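Local atomic coordinates of O-methyltransferase, putative (Bacillus cereus, PDB entry 3DUW), a protein that binds S-adenosyl-L-homocysteine and probably transfers methyl groups from S-adenosylmethionine to hydroxyl oxygens of acceptor substrates. Residues 168-173 with 182-187. Sequence-based numbering, arbitrary orientation.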
# COMPACT_ATOMS: atom_id res chain seq x y z
N VAL A 168 8.32 -8.25 -6.73
CA VAL A 168 7.60 -9.08 -7.68
C VAL A 168 7.39 -8.46 -9.06
O VAL A 168 6.51 -8.89 -9.80
CB VAL A 168 6.24 -9.52 -7.08
CG1 VAL A 168 6.48 -10.38 -5.84
CG2 VAL A 168 5.40 -8.31 -6.73
N VAL A 169 8.19 -7.45 -9.40
CA VAL A 169 8.12 -6.81 -10.72
C VAL A 169 9.50 -6.91 -11.37
O VAL A 169 9.61 -7.17 -12.57
CB VAL A 169 7.66 -5.34 -10.60
CG1 VAL A 169 7.88 -4.60 -11.91
CG2 VAL A 169 6.18 -5.31 -10.23
N ARG A 170 10.53 -6.71 -10.56
CA ARG A 170 11.92 -6.86 -10.98
C ARG A 170 12.29 -6.22 -12.31
O ARG A 170 12.63 -6.90 -13.29
CB ARG A 170 12.26 -8.35 -10.98
CG ARG A 170 11.64 -9.10 -9.79
CD ARG A 170 12.11 -10.55 -9.70
NE ARG A 170 13.51 -10.64 -9.31
CZ ARG A 170 13.96 -10.57 -8.06
NH1 ARG A 170 13.12 -10.41 -7.04
NH2 ARG A 170 15.26 -10.65 -7.83
N GLU A 171 12.23 -4.89 -12.34
CA GLU A 171 12.56 -4.09 -13.51
C GLU A 171 11.72 -4.43 -14.74
O GLU A 171 12.13 -4.19 -15.88
CB GLU A 171 14.06 -4.21 -13.82
CG GLU A 171 14.93 -3.83 -12.64
CD GLU A 171 16.39 -3.67 -13.00
OE1 GLU A 171 16.95 -4.57 -13.66
OE2 GLU A 171 16.99 -2.64 -12.62
N GLY A 172 10.52 -4.96 -14.49
CA GLY A 172 9.62 -5.31 -15.57
C GLY A 172 9.80 -6.69 -16.17
O GLY A 172 9.03 -7.09 -17.05
N GLU A 173 10.79 -7.43 -15.70
CA GLU A 173 11.06 -8.76 -16.22
C GLU A 173 9.98 -9.78 -15.89
O GLU A 173 9.91 -10.85 -16.50
CB GLU A 173 12.41 -9.26 -15.71
CG GLU A 173 13.60 -8.53 -16.32
CD GLU A 173 14.92 -8.96 -15.72
OE1 GLU A 173 15.13 -10.18 -15.56
OE2 GLU A 173 15.75 -8.07 -15.41
N PRO A 182 15.72 -17.62 -12.35
CA PRO A 182 14.84 -18.42 -11.49
C PRO A 182 13.98 -17.59 -10.55
O PRO A 182 12.92 -18.04 -10.10
CB PRO A 182 15.83 -19.33 -10.76
CG PRO A 182 17.07 -18.50 -10.68
CD PRO A 182 17.14 -17.91 -12.07
N ARG A 183 14.43 -16.38 -10.23
CA ARG A 183 13.67 -15.49 -9.35
C ARG A 183 12.45 -14.95 -10.09
O ARG A 183 11.38 -14.79 -9.51
CB ARG A 183 14.57 -14.34 -8.88
CG ARG A 183 15.75 -14.82 -8.05
CD ARG A 183 16.76 -13.72 -7.82
NE ARG A 183 17.34 -13.27 -9.08
CZ ARG A 183 18.29 -12.35 -9.17
NH1 ARG A 183 18.79 -11.79 -8.07
NH2 ARG A 183 18.76 -12.00 -10.36
N VAL A 184 12.62 -14.68 -11.39
CA VAL A 184 11.52 -14.19 -12.21
C VAL A 184 10.49 -15.32 -12.38
O VAL A 184 9.28 -15.09 -12.27
CB VAL A 184 12.01 -13.73 -13.60
CG1 VAL A 184 10.82 -13.45 -14.51
CG2 VAL A 184 12.86 -12.48 -13.46
N GLN A 185 10.96 -16.53 -12.64
CA GLN A 185 10.04 -17.65 -12.80
C GLN A 185 9.31 -17.90 -11.48
O GLN A 185 8.10 -18.15 -11.48
CB GLN A 185 10.80 -18.91 -13.25
CG GLN A 185 11.44 -18.77 -14.63
CD GLN A 185 10.42 -18.56 -15.74
OE1 GLN A 185 10.76 -18.10 -16.84
NE2 GLN A 185 9.16 -18.89 -15.47
N GLY A 186 10.03 -17.81 -10.36
CA GLY A 186 9.40 -18.01 -9.07
C GLY A 186 8.28 -17.01 -8.81
O GLY A 186 7.23 -17.38 -8.29
N ILE A 187 8.51 -15.75 -9.17
CA ILE A 187 7.48 -14.73 -8.96
C ILE A 187 6.28 -14.99 -9.86
O ILE A 187 5.14 -14.81 -9.44
CB ILE A 187 8.05 -13.31 -9.20
CG1 ILE A 187 9.02 -12.95 -8.06
CG2 ILE A 187 6.93 -12.30 -9.30
CD1 ILE A 187 8.41 -12.99 -6.68
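Val168 and Ile187 bring the backbones closest, 5.8 Å between their CA atoms, and Glu173 and Val184 follow at 6.8 Å, so the loop 168-173 bows outward between two points of approach to the first turns of the helix. A hydrogen bond from Glu173 N to Arg170 O tightens the loop, while Gly186 N to Pro182 O and Ile187 N to Arg183 O begin the helical pattern. At the inner end the valine and isoleucine side chains cross at about a right angle. Ile187 keeps CG1 anti to its carbonyl carbon (chi1 -71°), and the bend beyond it brings CD1 against Val168 CG1 at 3.4 Å, tighter than usual for two carbons; CG2 rests on Val168 CB. Val168 O is hydrogen-bonded to Tyr191 OH, farther along the same helix. In this Rossmann-like methyltransferase fold the contact folds the loop following parallel strand 162-166 back onto helix 182-196, before the chain goes on to the strands 200-209 and 214-221, which complete this side of the sheet. Val184 spreads its two methyls over Glu173: CG1 meets Glu173 O at 3.4 Å, and CG2 lies by Glu173 CB and OE1. Between these two contacts Arg170 reaches to the side of the helix, its CD in loose contact with Val184 CG2 and Ile187 CG1. Arg183 CB sits 3.6 Å above one face of the Arg170 guanidinium, displaced toward its rim. The two guanidinium planes are 48° apart, and Arg170 NH2 comes over one face of the other group, 3.6 Å from Arg183 NE. This proximity of like charges is probably eased by Asp181, salt-bridged to Arg183 NH2; Arg170 NH1 is hydrogen-bonded to Asn167 O. The Arg183 side chain lies about 7 Å from that of Asp142, an S-adenosyl-L-homocysteine-binding residue.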